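PDB 2FSD: putative baseplate protein from Unidentified phage, which probably recognises a receptor on the Lactococcus lactis cell surface through this head domain of the phage receptor-binding protein. Local coordinates for residues G58-V72 with S127-L141. Numbering follows the deposited sequence.
Sequences GVIYVRGNSIPVPNV and SMNGKTISFALSAPL
F135 lays one face of its ring over the backbone of G64, with G64 N 3.6 Å above the plane near its centre and G64 CA in CH-pi contact 4.1 Å from the centroid. Its CG sits between the backbone N and carbonyl carbon (chi1 68°), which folds the ring across toward the neighbouring strand, over G64. V62 flanks the ring, its CG1 meeting F135 CE1, while its CG2 packs very tightly against L137 CD1 at 3.4 Å, the two side chains lying alongside and pointing the same way. Farther along the same face, I67 CB rests against I133 CG1; V69, just past the strand, crosses I133 at about a right angle, CG2 to CG2 at 3.7 Å. F135 and L137 also reach I111 of strand 105-114, so this face looks into the barrel. The framework is an antiparallel ladder in the closed beta barrel of the head domain, joining strand 59-68 to strand 132-140. At S66 and I67, both opposite I133, the ladder takes up a G1 beta bulge: S66 has positive phi (50°), and its N donates to S134 OG in a nearly straight bond while I67 N donates to I133 O. On the other face, S138 CB abuts Y61 CD1 at 3.4 Å, and R63 leads away to a cation-pi contact with W36. Strand 132-140 also pairs, at L137 and S138, with a strand of the second subunit, carrying the sheet across the interface. Beyond the bulge, two waters bridge V69 O to K131, one accepting from K131 N and the other donating to K131 O. The exposed N71 and N129 cross with amide planes 62° apart, and N71 OD1 weakly accepts G130 N. Beside them, V72 O takes a bond from M128 N plus a weak one from S127 OG.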
loop_
_atom_site.group_PDB
_atom_site.type_symbol
_atom_site.label_atom_id
_atom_site.label_comp_id
_atom_site.label_asym_id
_atom_site.label_seq_id
_atom_site.Cartn_x
_atom_site.Cartn_y
_atom_site.Cartn_z
ATOM N N GLY A 58 -14.824 -4.053 -13.320
ATOM C CA GLY A 58 -13.509 -3.829 -13.948
ATOM C C GLY A 58 -12.364 -3.486 -13.012
ATOM O O GLY A 58 -11.260 -3.159 -13.466
ATOM N N VAL A 59 -12.625 -3.580 -11.705
ATOM C CA VAL A 59 -11.666 -3.231 -10.648
ATOM C C VAL A 59 -11.470 -4.440 -9.728
ATOM O O VAL A 59 -12.441 -5.030 -9.218
ATOM C CB VAL A 59 -12.174 -2.044 -9.800
ATOM C CG1 VAL A 59 -11.246 -1.767 -8.613
ATOM C CG2 VAL A 59 -12.331 -0.785 -10.667
ATOM N N ILE A 60 -10.208 -4.802 -9.519
ATOM C CA ILE A 60 -9.864 -5.883 -8.619
ATOM C C ILE A 60 -9.481 -5.314 -7.246
ATOM O O ILE A 60 -8.774 -4.306 -7.158
ATOM C CB ILE A 60 -8.739 -6.771 -9.212
ATOM C CG1 ILE A 60 -8.553 -8.041 -8.368
ATOM C CG2 ILE A 60 -7.418 -6.003 -9.340
ATOM C CD1 ILE A 60 -7.613 -9.062 -8.980
ATOM N N TYR A 61 -9.975 -5.968 -6.194
ATOM C CA TYR A 61 -9.662 -5.663 -4.808
ATOM C C TYR A 61 -8.991 -6.882 -4.193
ATOM O O TYR A 61 -9.465 -7.997 -4.353
ATOM C CB TYR A 61 -10.935 -5.355 -4.006
ATOM C CG TYR A 61 -11.749 -4.221 -4.574
ATOM C CD1 TYR A 61 -11.684 -2.954 -4.015
ATOM C CD2 TYR A 61 -12.564 -4.409 -5.681
ATOM C CE1 TYR A 61 -12.409 -1.898 -4.543
ATOM C CE2 TYR A 61 -13.289 -3.356 -6.221
ATOM C CZ TYR A 61 -13.203 -2.101 -5.641
ATOM O OH TYR A 61 -13.916 -1.053 -6.150
ATOM N N VAL A 62 -7.896 -6.663 -3.481
ATOM C CA VAL A 62 -7.200 -7.742 -2.800
ATOM C C VAL A 62 -6.955 -7.311 -1.359
ATOM O O VAL A 62 -6.563 -6.176 -1.098
ATOM C CB VAL A 62 -5.864 -8.104 -3.484
ATOM C CG1 VAL A 62 -5.396 -9.483 -3.044
ATOM C CG2 VAL A 62 -5.987 -8.051 -4.998
ATOM N N ARG A 63 -7.203 -8.223 -0.427
ATOM C CA ARG A 63 -6.908 -7.969 0.982
ATOM C C ARG A 63 -6.274 -9.171 1.663
ATOM O O ARG A 63 -6.560 -10.311 1.332
ATOM C CB ARG A 63 -8.164 -7.547 1.737
ATOM C CG ARG A 63 -9.328 -8.498 1.594
ATOM C CD ARG A 63 -10.413 -8.110 2.575
ATOM N NE ARG A 63 -11.619 -8.906 2.393
ATOM C CZ ARG A 63 -12.824 -8.549 2.834
ATOM N NH1 ARG A 63 -13.006 -7.404 3.475
ATOM N NH2 ARG A 63 -13.862 -9.337 2.615
ATOM N N GLY A 64 -5.404 -8.875 2.622
ATOM C CA GLY A 64 -4.781 -9.869 3.460
ATOM C C GLY A 64 -4.991 -9.465 4.902
ATOM O O GLY A 64 -4.898 -8.281 5.250
ATOM N N ASN A 65 -5.302 -10.451 5.733
ATOM C CA ASN A 65 -5.458 -10.235 7.151
ATOM C C ASN A 65 -4.731 -11.328 7.962
ATOM O O ASN A 65 -5.098 -12.504 7.923
ATOM C CB ASN A 65 -6.952 -10.144 7.504
ATOM C CG ASN A 65 -7.180 -9.643 8.896
ATOM O OD1 ASN A 65 -6.918 -10.347 9.864
ATOM N ND2 ASN A 65 -7.648 -8.412 9.015
ATOM N N SER A 66 -3.681 -10.899 8.662
ATOM C CA SER A 66 -2.866 -11.740 9.522
ATOM C C SER A 66 -2.428 -13.003 8.802
ATOM O O SER A 66 -2.666 -14.111 9.261
ATOM C CB SER A 66 -3.607 -12.077 10.822
ATOM O OG SER A 66 -3.802 -10.924 11.624
ATOM N N ILE A 67 -1.773 -12.823 7.664
ATOM C CA ILE A 67 -1.273 -13.957 6.902
ATOM C C ILE A 67 0.151 -14.270 7.356
ATOM O O ILE A 67 1.033 -13.433 7.213
ATOM C CB ILE A 67 -1.290 -13.684 5.410
ATOM C CG1 ILE A 67 -2.727 -13.388 4.960
ATOM C CG2 ILE A 67 -0.738 -14.899 4.654
ATOM C CD1 ILE A 67 -2.815 -12.625 3.651
ATOM N N PRO A 68 0.378 -15.480 7.905
ATOM C CA PRO A 68 1.732 -15.847 8.296
ATOM C C PRO A 68 2.629 -16.068 7.077
ATOM O O PRO A 68 2.323 -16.916 6.246
ATOM C CB PRO A 68 1.531 -17.162 9.073
ATOM C CG PRO A 68 0.038 -17.308 9.279
ATOM C CD PRO A 68 -0.576 -16.575 8.157
ATOM N N VAL A 69 3.720 -15.306 6.976
ATOM C CA VAL A 69 4.685 -15.462 5.871
ATOM C C VAL A 69 6.089 -15.948 6.314
ATOM O O VAL A 69 6.456 -15.840 7.488
ATOM C CB VAL A 69 4.804 -14.150 5.033
ATOM C CG1 VAL A 69 3.492 -13.905 4.243
ATOM C CG2 VAL A 69 5.153 -12.919 5.926
ATOM N N PRO A 70 6.866 -16.531 5.374
ATOM C CA PRO A 70 8.281 -16.861 5.635
ATOM C C PRO A 70 9.164 -15.647 5.984
ATOM O O PRO A 70 8.875 -14.498 5.567
ATOM C CB PRO A 70 8.756 -17.468 4.317
ATOM C CG PRO A 70 7.512 -17.864 3.572
ATOM C CD PRO A 70 6.424 -16.967 4.033
ATOM N N ASN A 71 10.225 -15.911 6.751
ATOM C CA ASN A 71 11.278 -14.930 6.982
ATOM C C ASN A 71 11.696 -14.271 5.678
ATOM O O ASN A 71 11.934 -14.949 4.683
ATOM C CB ASN A 71 12.519 -15.603 7.563
ATOM C CG ASN A 71 12.239 -16.349 8.841
ATOM O OD1 ASN A 71 11.292 -16.049 9.549
ATOM N ND2 ASN A 71 13.074 -17.331 9.142
ATOM N N VAL A 72 11.791 -12.948 5.696
ATOM C CA VAL A 72 12.190 -12.175 4.525
ATOM C C VAL A 72 13.370 -11.310 4.914
ATOM O O VAL A 72 13.273 -10.510 5.845
ATOM C CB VAL A 72 11.052 -11.212 4.027
ATOM C CG1 VAL A 72 11.304 -10.789 2.581
ATOM C CG2 VAL A 72 9.676 -11.834 4.182
ATOM N N SER A 127 16.018 -8.476 9.095
ATOM C CA SER A 127 15.143 -9.511 8.544
ATOM C C SER A 127 13.798 -9.501 9.268
ATOM O O SER A 127 13.742 -9.310 10.476
ATOM C CB SER A 127 15.792 -10.899 8.652
ATOM O OG SER A 127 14.906 -11.913 8.179
ATOM N N MET A 128 12.718 -9.699 8.527
ATOM C CA MET A 128 11.380 -9.770 9.125
ATOM C C MET A 128 10.992 -11.213 9.318
ATOM O O MET A 128 10.743 -11.928 8.360
ATOM C CB MET A 128 10.374 -9.029 8.250
ATOM C CG MET A 128 10.587 -7.532 8.288
ATOM S SD MET A 128 10.190 -6.814 9.877
ATOM C CE MET A 128 11.777 -6.470 10.621
ATOM N N ASN A 129 10.964 -11.641 10.569
ATOM C CA ASN A 129 10.890 -13.063 10.913
ATOM C C ASN A 129 9.653 -13.343 11.762
ATOM O O ASN A 129 9.341 -12.584 12.655
ATOM C CB ASN A 129 12.119 -13.492 11.742
ATOM C CG ASN A 129 13.453 -13.255 11.044
ATOM O OD1 ASN A 129 14.446 -13.005 11.713
ATOM N ND2 ASN A 129 13.494 -13.362 9.725
ATOM N N GLY A 130 8.985 -14.465 11.524
ATOM C CA GLY A 130 7.834 -14.847 12.341
ATOM C C GLY A 130 6.682 -13.862 12.224
ATOM O O GLY A 130 5.900 -13.696 13.163
ATOM N N LYS A 131 6.557 -13.227 11.061
ATOM C CA LYS A 131 5.581 -12.163 10.879
ATOM C C LYS A 131 4.287 -12.663 10.219
ATOM O O LYS A 131 4.295 -13.658 9.486
ATOM C CB LYS A 131 6.197 -11.019 10.066
ATOM C CG LYS A 131 7.513 -10.428 10.659
ATOM C CD LYS A 131 7.315 -9.855 12.049
ATOM C CE LYS A 131 8.578 -9.293 12.628
ATOM N NZ LYS A 131 8.314 -8.530 13.904
ATOM N N THR A 132 3.176 -11.990 10.539
ATOM C CA THR A 132 1.925 -12.109 9.785
ATOM C C THR A 132 1.781 -10.804 9.027
ATOM O O THR A 132 2.200 -9.757 9.524
ATOM C CB THR A 132 0.668 -12.294 10.697
ATOM O OG1 THR A 132 0.645 -11.269 11.704
ATOM C CG2 THR A 132 0.648 -13.646 11.369
ATOM N N ILE A 133 1.195 -10.847 7.835
ATOM C CA ILE A 133 0.950 -9.609 7.066
ATOM C C ILE A 133 -0.545 -9.275 6.868
ATOM O O ILE A 133 -1.385 -10.158 6.701
ATOM C CB ILE A 133 1.690 -9.613 5.681
ATOM C CG1 ILE A 133 1.178 -10.737 4.773
ATOM C CG2 ILE A 133 3.194 -9.741 5.898
ATOM C CD1 ILE A 133 1.619 -10.611 3.336
ATOM N N SER A 134 -0.833 -7.980 6.911
ATOM C CA SER A 134 -2.133 -7.427 6.603
ATOM C C SER A 134 -1.959 -6.304 5.579
ATOM O O SER A 134 -0.991 -5.529 5.628
ATOM C CB SER A 134 -2.819 -6.878 7.866
ATOM O OG SER A 134 -3.148 -7.909 8.794
ATOM N N PHE A 135 -2.903 -6.236 4.639
ATOM C CA PHE A 135 -2.891 -5.210 3.604
ATOM C C PHE A 135 -4.239 -5.139 2.910
ATOM O O PHE A 135 -5.067 -6.040 3.042
ATOM C CB PHE A 135 -1.795 -5.486 2.566
ATOM C CG PHE A 135 -2.054 -6.708 1.722
ATOM C CD1 PHE A 135 -2.715 -6.597 0.498
ATOM C CD2 PHE A 135 -1.646 -7.963 2.150
ATOM C CE1 PHE A 135 -2.967 -7.722 -0.281
ATOM C CE2 PHE A 135 -1.892 -9.088 1.383
ATOM C CZ PHE A 135 -2.553 -8.975 0.169
ATOM N N ALA A 136 -4.434 -4.062 2.153
ATOM C CA ALA A 136 -5.560 -3.951 1.240
ATOM C C ALA A 136 -5.159 -3.115 0.021
ATOM O O ALA A 136 -4.484 -2.078 0.131
ATOM C CB ALA A 136 -6.779 -3.359 1.941
ATOM N N LEU A 137 -5.554 -3.576 -1.149
ATOM C CA LEU A 137 -5.247 -2.843 -2.362
ATOM C C LEU A 137 -6.327 -3.029 -3.413
ATOM O O LEU A 137 -7.171 -3.916 -3.304
ATOM C CB LEU A 137 -3.864 -3.227 -2.901
ATOM C CG LEU A 137 -3.566 -4.686 -3.240
ATOM C CD1 LEU A 137 -4.232 -5.144 -4.554
ATOM C CD2 LEU A 137 -2.061 -4.864 -3.316
ATOM N N SER A 138 -6.299 -2.147 -4.406
ATOM C CA SER A 138 -7.216 -2.218 -5.531
ATOM C C SER A 138 -6.743 -1.337 -6.695
ATOM O O SER A 138 -6.102 -0.311 -6.494
ATOM C CB SER A 138 -8.633 -1.824 -5.107
ATOM O OG SER A 138 -8.718 -0.456 -4.785
ATOM N N ALA A 139 -7.040 -1.787 -7.908
ATOM C CA ALA A 139 -6.836 -0.996 -9.112
ATOM C C ALA A 139 -7.745 -1.506 -10.231
ATOM O O ALA A 139 -8.212 -2.653 -10.193
ATOM C CB ALA A 139 -5.396 -1.043 -9.541
ATOM N N PRO A 140 -8.009 -0.651 -11.235
ATOM C CA PRO A 140 -8.725 -1.138 -12.412
ATOM C C PRO A 140 -7.956 -2.245 -13.142
ATOM O O PRO A 140 -6.722 -2.256 -13.142
ATOM C CB PRO A 140 -8.858 0.117 -13.303
ATOM C CG PRO A 140 -7.877 1.125 -12.756
ATOM C CD PRO A 140 -7.668 0.786 -11.320
ATOM N N LEU A 141 -8.678 -3.180 -13.746
ATOM C CA LEU A 141 -8.041 -4.161 -14.623
ATOM C C LEU A 141 -7.362 -3.438 -15.786
ATOM O O LEU A 141 -7.700 -2.285 -16.091
ATOM C CB LEU A 141 -9.051 -5.203 -15.134
ATOM C CG LEU A 141 -9.641 -6.131 -14.059
ATOM C CD1 LEU A 141 -10.676 -7.091 -14.645
ATOM C CD2 LEU A 141 -8.545 -6.899 -13.348
HETATM O O HOH W 1 7.888 -13.440 8.347
HETATM O O HOH W 2 5.288 -16.278 9.993
#